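Local coordinates for protein uncharacterized metal-dependent hydrolase (Pyrococcus furiosus, PDB 3ICJ) that probably hydrolyses carbon-nitrogen bonds other than peptide bonds, as a zinc-dependent member of the amidohydrolase family, at residues A[333-338]-A[343-348]. Residues are numbered along the deposited sequence; the frame is centred on the assembly and turned at random.
Sequences EVIERA and LDVAVH. With ZN (zinc ion), chain C.
Ala338 and Leu343 bring the end of helix 328-338 and the chain leading into strand 346-349 to within 5.0 Å, CA to CA, and the backbones diverge from there to 6.7 Å between the CA atoms of Ile335 and Val345. A single hydrogen bond closes the turn: Leu343 N donates a hydrogen bond to Ala338 O over 3.1 Å. Beside it the methyl of Ala338 points at the incoming chain, where its CB lies 3.6 Å from Val345 CG2 and 4.1 Å from Leu343 CB.

Val345 carries most of the side-chain contact with the helix. With CG1 anti to its backbone N (chi1 179°), both methyls are turned to the helix: CG2 touches Ala338 and also meets Ile335 CG1 at 3.9 Å, while Val345 CG1, the other methyl of the valine, also meets Ile335 CG1. The Ile335 and Val345 side chains cross at about a right angle, and Phe362 and Ala365 of helix 352-365 pack on Ile335 as well. This is the helix-to-strand return of a beta/alpha barrel, the fold of the amidohydrolase family, in which the helix packs outside and the following strand joins the barrel wall, with the metal centre at its C-terminal end.

Between the two apolar residues that face the helix, Asp344 turns the other way; its buried carboxylate is satisfied by a salt bridge from OD1 to Arg391 and a hydrogen bond from OD2 to Tyr268. Farther along, at the C-terminal end of the segment, His348 ND1 binds at 2.1 Å a zinc ion that His373 and the carboxylated Lys296 also bind. The other ring nitrogen, NE2, is hydrogen-bonded to Gly301 O, which helps fix the rotation of the imidazole.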
loop_
_atom_site.group_PDB
_atom_site.type_symbol
_atom_site.label_atom_id
_atom_site.label_comp_id
_atom_site.label_asym_id
_atom_site.label_seq_id
_atom_site.Cartn_x
_atom_site.Cartn_y
_atom_site.Cartn_z
ATOM N N GLU A 333 -17.175 -8.320 15.454
ATOM C CA GLU A 333 -17.555 -7.137 16.266
ATOM C C GLU A 333 -17.303 -5.803 15.516
ATOM O O GLU A 333 -18.154 -4.915 15.510
ATOM C CB GLU A 333 -16.826 -7.161 17.618
ATOM C CG GLU A 333 -17.434 -6.297 18.739
ATOM C CD GLU A 333 -16.792 -4.917 18.850
ATOM O OE1 GLU A 333 -17.368 -4.054 19.553
ATOM O OE2 GLU A 333 -15.718 -4.685 18.238
ATOM N N VAL A 334 -16.153 -5.692 14.854
ATOM C CA VAL A 334 -15.827 -4.489 14.084
ATOM C C VAL A 334 -16.712 -4.384 12.851
ATOM O O VAL A 334 -17.257 -3.313 12.579
ATOM C CB VAL A 334 -14.316 -4.429 13.709
ATOM C CG1 VAL A 334 -14.035 -3.311 12.695
ATOM C CG2 VAL A 334 -13.481 -4.220 14.949
ATOM N N ILE A 335 -16.892 -5.504 12.140
ATOM C CA ILE A 335 -17.798 -5.575 10.986
ATOM C C ILE A 335 -19.215 -5.098 11.344
ATOM O O ILE A 335 -19.848 -4.360 10.580
ATOM C CB ILE A 335 -17.847 -7.005 10.352
ATOM C CG1 ILE A 335 -16.508 -7.351 9.700
ATOM C CG2 ILE A 335 -18.946 -7.105 9.306
ATOM C CD1 ILE A 335 -16.402 -8.845 9.272
ATOM N N GLU A 336 -19.713 -5.490 12.510
ATOM C CA GLU A 336 -21.062 -5.086 12.888
ATOM C C GLU A 336 -21.162 -3.581 13.149
ATOM O O GLU A 336 -22.238 -3.001 13.011
ATOM C CB GLU A 336 -21.567 -5.896 14.087
ATOM C CG GLU A 336 -21.823 -7.365 13.753
ATOM C CD GLU A 336 -22.942 -7.556 12.732
ATOM O OE1 GLU A 336 -23.971 -6.847 12.806
ATOM O OE2 GLU A 336 -22.799 -8.431 11.861
ATOM N N ARG A 337 -20.046 -2.962 13.522
ATOM C CA ARG A 337 -19.975 -1.517 13.680
ATOM C C ARG A 337 -19.813 -0.821 12.324
ATOM O O ARG A 337 -20.282 0.307 12.143
ATOM C CB ARG A 337 -18.811 -1.123 14.603
ATOM C CG ARG A 337 -18.991 -1.480 16.074
ATOM C CD ARG A 337 -17.736 -1.091 16.876
ATOM N NE ARG A 337 -17.735 0.330 17.247
ATOM C CZ ARG A 337 -16.767 0.942 17.927
ATOM N NH1 ARG A 337 -15.667 0.283 18.295
ATOM N NH2 ARG A 337 -16.891 2.226 18.221
ATOM N N ALA A 338 -19.143 -1.488 11.375
ATOM C CA ALA A 338 -18.937 -0.921 10.036
ATOM C C ALA A 338 -20.214 -0.938 9.193
ATOM O O ALA A 338 -20.462 -0.008 8.431
ATOM C CB ALA A 338 -17.784 -1.641 9.302
ATOM N N LEU A 343 -19.394 1.268 5.861
ATOM C CA LEU A 343 -17.939 1.199 5.642
ATOM C C LEU A 343 -17.501 -0.197 5.219
ATOM O O LEU A 343 -18.037 -1.194 5.697
ATOM C CB LEU A 343 -17.170 1.640 6.903
ATOM C CG LEU A 343 -17.291 3.106 7.325
ATOM C CD1 LEU A 343 -16.724 3.320 8.735
ATOM C CD2 LEU A 343 -16.579 4.014 6.318
ATOM N N ASP A 344 -16.540 -0.259 4.290
ATOM C CA ASP A 344 -15.849 -1.507 3.929
ATOM C C ASP A 344 -14.947 -2.020 5.077
ATOM O O ASP A 344 -14.518 -1.256 5.956
ATOM C CB ASP A 344 -14.986 -1.280 2.662
ATOM C CG ASP A 344 -14.647 -2.585 1.919
ATOM O OD1 ASP A 344 -15.253 -3.653 2.208
ATOM O OD2 ASP A 344 -13.786 -2.524 1.020
ATOM N N VAL A 345 -14.649 -3.315 5.072
ATOM C CA VAL A 345 -13.687 -3.877 6.023
ATOM C C VAL A 345 -12.604 -4.633 5.251
ATOM O O VAL A 345 -12.901 -5.538 4.436
ATOM C CB VAL A 345 -14.389 -4.805 7.070
ATOM C CG1 VAL A 345 -13.375 -5.405 8.053
ATOM C CG2 VAL A 345 -15.477 -4.057 7.835
ATOM N N ALA A 346 -11.356 -4.244 5.488
ATOM C CA ALA A 346 -10.208 -4.896 4.886
ATOM C C ALA A 346 -9.439 -5.594 5.982
ATOM O O ALA A 346 -9.143 -5.001 7.015
ATOM C CB ALA A 346 -9.322 -3.889 4.192
ATOM N N VAL A 347 -9.134 -6.867 5.748
ATOM C CA VAL A 347 -8.539 -7.725 6.749
ATOM C C VAL A 347 -7.219 -8.312 6.221
ATOM O O VAL A 347 -7.217 -9.073 5.261
ATOM C CB VAL A 347 -9.531 -8.859 7.118
ATOM C CG1 VAL A 347 -8.902 -9.872 7.996
ATOM C CG2 VAL A 347 -10.798 -8.286 7.780
ATOM N N HIS A 348 -6.110 -7.944 6.851
ATOM C CA HIS A 348 -4.778 -8.533 6.578
ATOM C C HIS A 348 -4.758 -10.009 7.026
ATOM O O HIS A 348 -4.972 -10.319 8.192
ATOM C CB HIS A 348 -3.712 -7.678 7.307
ATOM C CG HIS A 348 -2.376 -8.337 7.523
ATOM N ND1 HIS A 348 -1.191 -7.738 7.150
ATOM C CD2 HIS A 348 -2.024 -9.489 8.151
ATOM C CE1 HIS A 348 -0.174 -8.502 7.515
ATOM N NE2 HIS A 348 -0.654 -9.577 8.111
HETATM ZN ZN ZN C . -0.680 -6.091 5.927
#